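6-phosphogluconate dehydrogenase, NAD-binding (Geobacter metallireducens, PDB 3PEF) probably reduces succinic semialdehyde to gamma-hydroxybutyrate, as a beta-hydroxyacid dehydrogenase that binds NADP+. Local coordinates at residues Ala119-Ser124 with Leu133-Ala138; Met94-Pro99 with Met170-Asn175. The protein carries 2 engineered substitutions. One frame throughout, in Å; residues are numbered along the deposited sequence.

Contact 1 (Ala119-Ser124 with Leu133-Ala138); sequences APVSGS and LIILAA. With NAP (NADP nicotinamide-adenine-dinucleotide phosphate), chain I.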
loop_
_atom_site.group_PDB
_atom_site.type_symbol
_atom_site.label_atom_id
_atom_site.label_comp_id
_atom_site.label_asym_id
_atom_site.label_seq_id
_atom_site.Cartn_x
_atom_site.Cartn_y
_atom_site.Cartn_z
ATOM N N ALA A 119 -20.235 -21.889 -12.106
ATOM C CA ALA A 119 -19.751 -21.368 -13.382
ATOM C C ALA A 119 -19.764 -19.851 -13.435
ATOM O O ALA A 119 -20.566 -19.262 -14.156
ATOM C CB ALA A 119 -20.545 -21.981 -14.555
ATOM N N PRO A 120 -18.861 -19.204 -12.669
ATOM C CA PRO A 120 -18.761 -17.741 -12.739
ATOM C C PRO A 120 -18.263 -17.344 -14.123
ATOM O O PRO A 120 -17.720 -18.192 -14.844
ATOM C CB PRO A 120 -17.703 -17.414 -11.684
ATOM C CG PRO A 120 -16.810 -18.638 -11.682
ATOM C CD PRO A 120 -17.775 -19.797 -11.872
ATOM N N VAL A 121 -18.440 -16.080 -14.491
ATOM C CA VAL A 121 -18.148 -15.655 -15.853
ATOM C C VAL A 121 -17.205 -14.465 -15.912
ATOM O O VAL A 121 -17.093 -13.684 -14.961
ATOM C CB VAL A 121 -19.445 -15.296 -16.652
ATOM C CG1 VAL A 121 -20.459 -16.389 -16.529
ATOM C CG2 VAL A 121 -20.044 -13.973 -16.173
ATOM N N SER A 122 -16.529 -14.339 -17.047
ATOM C CA SER A 122 -15.735 -13.154 -17.340
ATOM C C SER A 122 -16.417 -12.409 -18.504
ATOM O O SER A 122 -16.871 -13.036 -19.462
ATOM C CB SER A 122 -14.288 -13.565 -17.671
ATOM O OG SER A 122 -13.492 -12.440 -17.988
ATOM N N GLY A 123 -16.525 -11.086 -18.404
ATOM C CA GLY A 123 -17.245 -10.291 -19.392
ATOM C C GLY A 123 -18.400 -9.576 -18.716
ATOM O O GLY A 123 -19.026 -10.138 -17.824
ATOM N N SER A 124 -18.688 -8.346 -19.136
ATOM C CA SER A 124 -19.603 -7.482 -18.386
ATOM C C SER A 124 -20.982 -7.389 -19.035
ATOM O O SER A 124 -21.452 -8.341 -19.662
ATOM C CB SER A 124 -18.987 -6.084 -18.232
ATOM O OG SER A 124 -19.695 -5.302 -17.286
ATOM N N LEU A 133 -20.074 -14.145 -23.190
ATOM C CA LEU A 133 -19.369 -14.355 -21.921
ATOM C C LEU A 133 -18.357 -15.494 -22.013
ATOM O O LEU A 133 -18.506 -16.413 -22.813
ATOM C CB LEU A 133 -20.363 -14.668 -20.791
ATOM C CG LEU A 133 -21.459 -13.619 -20.502
ATOM C CD1 LEU A 133 -22.451 -14.156 -19.491
ATOM C CD2 LEU A 133 -20.868 -12.283 -20.018
ATOM N N ILE A 134 -17.339 -15.439 -21.163
ATOM C CA ILE A 134 -16.458 -16.584 -20.947
ATOM C C ILE A 134 -16.924 -17.293 -19.673
ATOM O O ILE A 134 -17.028 -16.676 -18.621
ATOM C CB ILE A 134 -15.008 -16.121 -20.792
ATOM C CG1 ILE A 134 -14.612 -15.229 -21.982
ATOM C CG2 ILE A 134 -14.070 -17.314 -20.663
ATOM C CD1 ILE A 134 -13.414 -14.367 -21.706
ATOM N N ILE A 135 -17.202 -18.589 -19.770
ATOM C CA ILE A 135 -17.803 -19.325 -18.670
ATOM C C ILE A 135 -16.792 -20.273 -18.033
ATOM O O ILE A 135 -16.259 -21.155 -18.698
ATOM C CB ILE A 135 -19.069 -20.082 -19.157
ATOM C CG1 ILE A 135 -20.024 -19.079 -19.816
ATOM C CG2 ILE A 135 -19.766 -20.817 -18.003
ATOM C CD1 ILE A 135 -21.394 -19.639 -20.162
ATOM N N LEU A 136 -16.535 -20.079 -16.744
ATOM C CA LEU A 136 -15.489 -20.813 -16.030
ATOM C C LEU A 136 -16.090 -21.879 -15.100
ATOM O O LEU A 136 -16.205 -21.674 -13.896
ATOM C CB LEU A 136 -14.646 -19.819 -15.209
ATOM C CG LEU A 136 -14.202 -18.565 -15.969
ATOM C CD1 LEU A 136 -13.714 -17.459 -15.032
ATOM C CD2 LEU A 136 -13.122 -18.946 -17.005
ATOM N N ALA A 137 -16.478 -23.022 -15.652
ATOM C CA ALA A 137 -17.211 -23.999 -14.859
ATOM C C ALA A 137 -16.274 -24.903 -14.077
ATOM O O ALA A 137 -15.137 -25.127 -14.478
ATOM C CB ALA A 137 -18.142 -24.838 -15.750
ATOM N N ALA A 138 -16.771 -25.426 -12.962
ATOM C CA ALA A 138 -16.032 -26.387 -12.153
ATOM C C ALA A 138 -17.050 -27.186 -11.354
ATOM O O ALA A 138 -18.024 -26.628 -10.842
ATOM C CB ALA A 138 -15.047 -25.662 -11.228
HETATM P PA NAP I . -26.591 -6.746 -9.719
HETATM O O1A NAP I . -26.416 -5.860 -8.547
HETATM O O2A NAP I . -27.216 -6.115 -10.896
HETATM O O5B NAP I . -27.438 -8.041 -9.307
HETATM C C5B NAP I . -27.276 -8.633 -8.047
HETATM C C4B NAP I . -28.333 -9.717 -7.935
HETATM O O4B NAP I . -28.176 -10.364 -6.690
HETATM C C3B NAP I . -29.740 -9.125 -7.946
HETATM O O3B NAP I . -30.545 -10.064 -8.620
HETATM C C2B NAP I . -30.103 -9.112 -6.475
HETATM O O2B NAP I . -31.479 -9.171 -6.200
HETATM C C1B NAP I . -29.421 -10.394 -6.036
HETATM N N9A NAP I . -29.281 -10.445 -4.573
HETATM C C8A NAP I . -28.446 -9.671 -3.805
HETATM N N7A NAP I . -28.625 -10.015 -2.509
HETATM C C5A NAP I . -29.565 -10.979 -2.445
HETATM C C6A NAP I . -30.097 -11.679 -1.376
HETATM N N6A NAP I . -29.687 -11.418 -0.142
HETATM N N1A NAP I . -31.060 -12.625 -1.606
HETATM C C2A NAP I . -31.482 -12.887 -2.898
HETATM N N3A NAP I . -30.938 -12.192 -3.962
HETATM C C4A NAP I . -29.990 -11.259 -3.735
HETATM O O3 NAP I . -25.138 -7.273 -10.100
HETATM P PN NAP I . -24.653 -8.180 -11.304
HETATM O O1N NAP I . -23.570 -7.490 -12.025
HETATM O O2N NAP I . -25.797 -8.709 -12.073
HETATM O O5D NAP I . -24.022 -9.307 -10.341
HETATM C C5D NAP I . -24.354 -10.669 -10.381
HETATM C C4D NAP I . -23.051 -11.443 -10.190
HETATM O O4D NAP I . -22.260 -11.433 -11.354
HETATM C C3D NAP I . -22.164 -10.811 -9.136
HETATM O O3D NAP I . -21.577 -11.894 -8.447
HETATM C C2D NAP I . -21.128 -10.027 -9.926
HETATM O O2D NAP I . -19.934 -9.918 -9.201
HETATM C C1D NAP I . -20.953 -10.950 -11.106
HETATM N N1N NAP I . -20.436 -10.379 -12.368
HETATM C C2N NAP I . -20.790 -9.123 -12.767
HETATM C C3N NAP I . -20.339 -8.619 -13.985
HETATM C C7N NAP I . -20.773 -7.259 -14.442
HETATM O O7N NAP I . -19.972 -6.630 -15.381
HETATM N N7N NAP I . -21.869 -6.642 -13.967
HETATM C C4N NAP I . -19.520 -9.395 -14.811
HETATM C C5N NAP I . -19.190 -10.686 -14.407
HETATM C C6N NAP I . -19.666 -11.178 -13.191
HETATM P P2B NAP I . -32.405 -7.831 -6.221
HETATM O O1X NAP I . -33.633 -8.175 -5.391
HETATM O O2X NAP I . -31.630 -6.706 -5.616
HETATM O O3X NAP I . -32.765 -7.486 -7.639
#
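Leu133 starts strand 133-139, just ahead of its antiparallel pairing with strand 115-122 in the Rossmann-type sheet, and its methyls split: CD2 lies 3.6 Å from Gly123 O, while the Leu133 and Val121 side chains cross obliquely, CD1 meeting CG2. Gly123 suits its place, since a CB there would crowd both Leu133 CD2 and the preceding carbonyl oxygen. Ile134 forms the hydrogen-bonded pair with Ser122: Ser122 N reaches Ile134 O at 2.9 Å, and Ile134 N returns to Ser122 O at 3.0 Å, each donor in the acceptor's carbonyl plane. Ile135 faces Val121 as a non-hydrogen-bonded pair and sets CG2, anti to its backbone N, against Ala119 CB at 3.7 Å. Leu136 N meets Pro120 O at 2.9 Å, nearly along the C=O axis (175°); proline, lacking an N-H, returns no such bond and lays CD beside Leu136 O instead. Ala137 CB touches Ala119 CB, two small residues allowing close backbones. Just past the strand, Gly123 and Ser124 turn polar groups to the nicotinamide: Ser124 OG donates a very short hydrogen bond, 2.3 Å (probably partly coordinate error), to NAP O7N, and Gly123 O, 3.1 Å from NAP C4N, would probably favour positive charge on the oxidised ring.

Contact 2 (Met94-Pro99 with Met170-Asn175); sequences MSTVDP and MKLVVN. With NAP (NADP nicotinamide-adenine-dinucleotide phosphate), chain I.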
loop_
_atom_site.group_PDB
_atom_site.type_symbol
_atom_site.label_atom_id
_atom_site.label_comp_id
_atom_site.label_asym_id
_atom_site.label_seq_id
_atom_site.Cartn_x
_atom_site.Cartn_y
_atom_site.Cartn_z
ATOM N N MET A 94 -23.603 -19.288 -10.919
ATOM C CA MET A 94 -22.687 -18.484 -11.740
ATOM C C MET A 94 -22.266 -17.186 -11.043
ATOM O O MET A 94 -21.550 -16.343 -11.614
ATOM C CB MET A 94 -23.301 -18.221 -13.116
ATOM C CG MET A 94 -23.802 -19.505 -13.776
ATOM S SD MET A 94 -24.519 -19.275 -15.426
ATOM C CE MET A 94 -23.067 -18.866 -16.429
ATOM N N SER A 95 -22.676 -17.054 -9.788
ATOM C CA SER A 95 -22.275 -15.917 -8.962
ATOM C C SER A 95 -20.770 -15.887 -8.708
ATOM O O SER A 95 -20.140 -16.929 -8.571
ATOM C CB SER A 95 -22.988 -15.979 -7.610
ATOM O OG SER A 95 -24.372 -16.237 -7.774
ATOM N N THR A 96 -20.201 -14.692 -8.592
ATOM C CA THR A 96 -18.816 -14.574 -8.147
ATOM C C THR A 96 -18.752 -14.652 -6.637
ATOM O O THR A 96 -19.267 -13.783 -5.915
ATOM C CB THR A 96 -18.162 -13.282 -8.602
ATOM O OG1 THR A 96 -18.277 -13.194 -10.022
ATOM C CG2 THR A 96 -16.670 -13.276 -8.202
ATOM N N VAL A 97 -18.097 -15.706 -6.170
ATOM C CA VAL A 97 -18.143 -16.102 -4.777
ATOM C C VAL A 97 -16.805 -16.753 -4.461
ATOM O O VAL A 97 -16.043 -17.065 -5.378
ATOM C CB VAL A 97 -19.295 -17.098 -4.628
ATOM C CG1 VAL A 97 -19.003 -18.137 -3.618
ATOM C CG2 VAL A 97 -20.643 -16.350 -4.392
ATOM N N ASP A 98 -16.486 -16.923 -3.183
ATOM C CA ASP A 98 -15.215 -17.548 -2.822
ATOM C C ASP A 98 -15.342 -19.056 -2.943
ATOM O O ASP A 98 -16.446 -19.595 -2.855
ATOM C CB ASP A 98 -14.800 -17.171 -1.402
ATOM C CG ASP A 98 -15.843 -17.555 -0.367
ATOM O OD1 ASP A 98 -16.962 -17.000 -0.403
ATOM O OD2 ASP A 98 -15.547 -18.416 0.480
ATOM N N PRO A 99 -14.210 -19.744 -3.142
ATOM C CA PRO A 99 -14.214 -21.205 -3.287
ATOM C C PRO A 99 -14.962 -21.902 -2.157
ATOM O O PRO A 99 -15.695 -22.849 -2.414
ATOM C CB PRO A 99 -12.725 -21.577 -3.199
ATOM C CG PRO A 99 -11.994 -20.352 -3.574
ATOM C CD PRO A 99 -12.850 -19.183 -3.156
ATOM N N MET A 170 -10.310 -19.165 -10.210
ATOM C CA MET A 170 -9.924 -18.548 -11.469
ATOM C C MET A 170 -10.580 -17.181 -11.602
ATOM O O MET A 170 -9.940 -16.196 -11.974
ATOM C CB MET A 170 -10.357 -19.419 -12.640
ATOM C CG MET A 170 -10.094 -18.764 -13.992
ATOM S SD MET A 170 -8.341 -18.667 -14.405
ATOM C CE MET A 170 -7.916 -20.427 -14.564
ATOM N N LYS A 171 -11.877 -17.133 -11.319
ATOM C CA LYS A 171 -12.622 -15.884 -11.395
ATOM C C LYS A 171 -11.988 -14.816 -10.500
ATOM O O LYS A 171 -11.788 -13.677 -10.924
ATOM C CB LYS A 171 -14.090 -16.105 -11.010
ATOM C CG LYS A 171 -14.903 -14.816 -10.927
ATOM C CD LYS A 171 -14.869 -14.064 -12.259
ATOM C CE LYS A 171 -15.810 -12.873 -12.183
ATOM N NZ LYS A 171 -15.700 -11.991 -13.376
ATOM N N LEU A 172 -11.689 -15.179 -9.252
ATOM C CA LEU A 172 -11.098 -14.219 -8.319
ATOM C C LEU A 172 -9.704 -13.735 -8.764
ATOM O O LEU A 172 -9.377 -12.556 -8.662
ATOM C CB LEU A 172 -11.053 -14.808 -6.917
ATOM C CG LEU A 172 -12.428 -15.058 -6.280
ATOM C CD1 LEU A 172 -12.265 -15.567 -4.868
ATOM C CD2 LEU A 172 -13.246 -13.747 -6.301
ATOM N N VAL A 173 -8.877 -14.646 -9.261
ATOM C CA VAL A 173 -7.549 -14.248 -9.716
ATOM C C VAL A 173 -7.642 -13.244 -10.841
ATOM O O VAL A 173 -7.006 -12.184 -10.829
ATOM C CB VAL A 173 -6.763 -15.471 -10.218
ATOM C CG1 VAL A 173 -5.652 -15.030 -11.129
ATOM C CG2 VAL A 173 -6.242 -16.274 -9.032
ATOM N N VAL A 174 -8.444 -13.591 -11.838
ATOM C CA VAL A 174 -8.583 -12.760 -13.018
ATOM C C VAL A 174 -9.197 -11.395 -12.704
ATOM O O VAL A 174 -8.763 -10.361 -13.235
ATOM C CB VAL A 174 -9.390 -13.518 -14.094
ATOM C CG1 VAL A 174 -9.887 -12.580 -15.162
ATOM C CG2 VAL A 174 -8.522 -14.654 -14.684
ATOM N N ASN A 175 -10.202 -11.374 -11.836
ATOM C CA ASN A 175 -10.797 -10.086 -11.455
ATOM C C ASN A 175 -9.896 -9.213 -10.603
ATOM O O ASN A 175 -9.993 -7.986 -10.618
ATOM C CB ASN A 175 -12.139 -10.271 -10.763
ATOM C CG ASN A 175 -13.277 -10.074 -11.715
ATOM O OD1 ASN A 175 -13.189 -10.490 -12.873
ATOM N ND2 ASN A 175 -14.333 -9.401 -11.266
HETATM P PA NAP I . -26.591 -6.746 -9.719
HETATM O O1A NAP I . -26.416 -5.860 -8.547
HETATM O O2A NAP I . -27.216 -6.115 -10.896
HETATM O O5B NAP I . -27.438 -8.041 -9.307
HETATM C C5B NAP I . -27.276 -8.633 -8.047
HETATM C C4B NAP I . -28.333 -9.717 -7.935
HETATM O O4B NAP I . -28.176 -10.364 -6.690
HETATM C C3B NAP I . -29.740 -9.125 -7.946
HETATM O O3B NAP I . -30.545 -10.064 -8.620
HETATM C C2B NAP I . -30.103 -9.112 -6.475
HETATM O O2B NAP I . -31.479 -9.171 -6.200
HETATM C C1B NAP I . -29.421 -10.394 -6.036
HETATM N N9A NAP I . -29.281 -10.445 -4.573
HETATM C C8A NAP I . -28.446 -9.671 -3.805
HETATM N N7A NAP I . -28.625 -10.015 -2.509
HETATM C C5A NAP I . -29.565 -10.979 -2.445
HETATM C C6A NAP I . -30.097 -11.679 -1.376
HETATM N N6A NAP I . -29.687 -11.418 -0.142
HETATM N N1A NAP I . -31.060 -12.625 -1.606
HETATM C C2A NAP I . -31.482 -12.887 -2.898
HETATM N N3A NAP I . -30.938 -12.192 -3.962
HETATM C C4A NAP I . -29.990 -11.259 -3.735
HETATM O O3 NAP I . -25.138 -7.273 -10.100
HETATM P PN NAP I . -24.653 -8.180 -11.304
HETATM O O1N NAP I . -23.570 -7.490 -12.025
HETATM O O2N NAP I . -25.797 -8.709 -12.073
HETATM O O5D NAP I . -24.022 -9.307 -10.341
HETATM C C5D NAP I . -24.354 -10.669 -10.381
HETATM C C4D NAP I . -23.051 -11.443 -10.190
HETATM O O4D NAP I . -22.260 -11.433 -11.354
HETATM C C3D NAP I . -22.164 -10.811 -9.136
HETATM O O3D NAP I . -21.577 -11.894 -8.447
HETATM C C2D NAP I . -21.128 -10.027 -9.926
HETATM O O2D NAP I . -19.934 -9.918 -9.201
HETATM C C1D NAP I . -20.953 -10.950 -11.106
HETATM N N1N NAP I . -20.436 -10.379 -12.368
HETATM C C2N NAP I . -20.790 -9.123 -12.767
HETATM C C3N NAP I . -20.339 -8.619 -13.985
HETATM C C7N NAP I . -20.773 -7.259 -14.442
HETATM O O7N NAP I . -19.972 -6.630 -15.381
HETATM N N7N NAP I . -21.869 -6.642 -13.967
HETATM C C4N NAP I . -19.520 -9.395 -14.811
HETATM C C5N NAP I . -19.190 -10.686 -14.407
HETATM C C6N NAP I . -19.666 -11.178 -13.191
HETATM P P2B NAP I . -32.405 -7.831 -6.221
HETATM O O1X NAP I . -33.633 -8.175 -5.391
HETATM O O2X NAP I . -31.630 -6.706 -5.616
HETATM O O3X NAP I . -32.765 -7.486 -7.639
#
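This is a buried contact between the Rossmann-type part of the fold, at the loop after strand 90-93, and the long helix 166-194, whose segment falls in the second sequence family, beside the nicotinamide ribose of NADP+. Thr96 and Leu172 carry most of it. The backbone N-H of Thr96 donates to the ribose hydroxyl NAP O3D at 3.1 Å, and its side chain points at the helix, across Lys171 at about a right angle. OG1, anti to the carbonyl carbon, lies 3.3 Å from Lys171 CE, and CG2, anti to the backbone N, rests 3.6 Å from Lys171 CG, so a beta-branched residue offers one branch to each part of the chain. The Thr96 and Leu172 side chains slide past each other in opposite directions, CG2 3.9 Å from CD2. The other leucine methyl, CD1, packs 4.0 Å from Pro99 CD, and Leu243 of helix 234-251 adds to this apolar patch. Pro99 begins helix 99-111, where its ring costs no helical N-H bond. Asp98 before it is the N-cap: its side chain caps a backbone N just beyond the segment, and OD1 bonds to Thr101 OG1.

Lys171, the predicted active-site residue, leaves the helix with CG anti to the backbone N, bends at chi2 (58°) and then runs straight. NZ has its strongest protein partner in Val121 O, and Asn175 OD1, one helical turn on, takes a further bond from it at 3.0 Å, the donor standing above the carbonyl plane. A glycerol oxygen, probably from the crystallisation liquor, also bonds to NZ. A methionine here, having no NZ, removes the bonds to Val121 O and Asn175 OD1, and would probably disturb the polar end of the pocket. NZ lies 3.9 Å from NAP C5N.

The two contacts lie 9 Å apart, centre to centre, and contact 1 is nested along the chain inside the loop closed by contact 2. They meet at the predicted active site: Lys171 NZ stands 2.7 Å from Val121 O, a probable hydrogen bond by which a strand carbonyl of contact 1 would help position NZ of contact 2. Packing reinforces this, with Pro120 CG 3.8 Å from Lys171 CB and Met94 CE 3.6 Å from Val121 CG1. Both touch the same NADP+, contact 1 at the nicotinamide carboxamide and contact 2 at the nicotinamide ribose, which is consistent with ring and lysine being set together for hydride transfer.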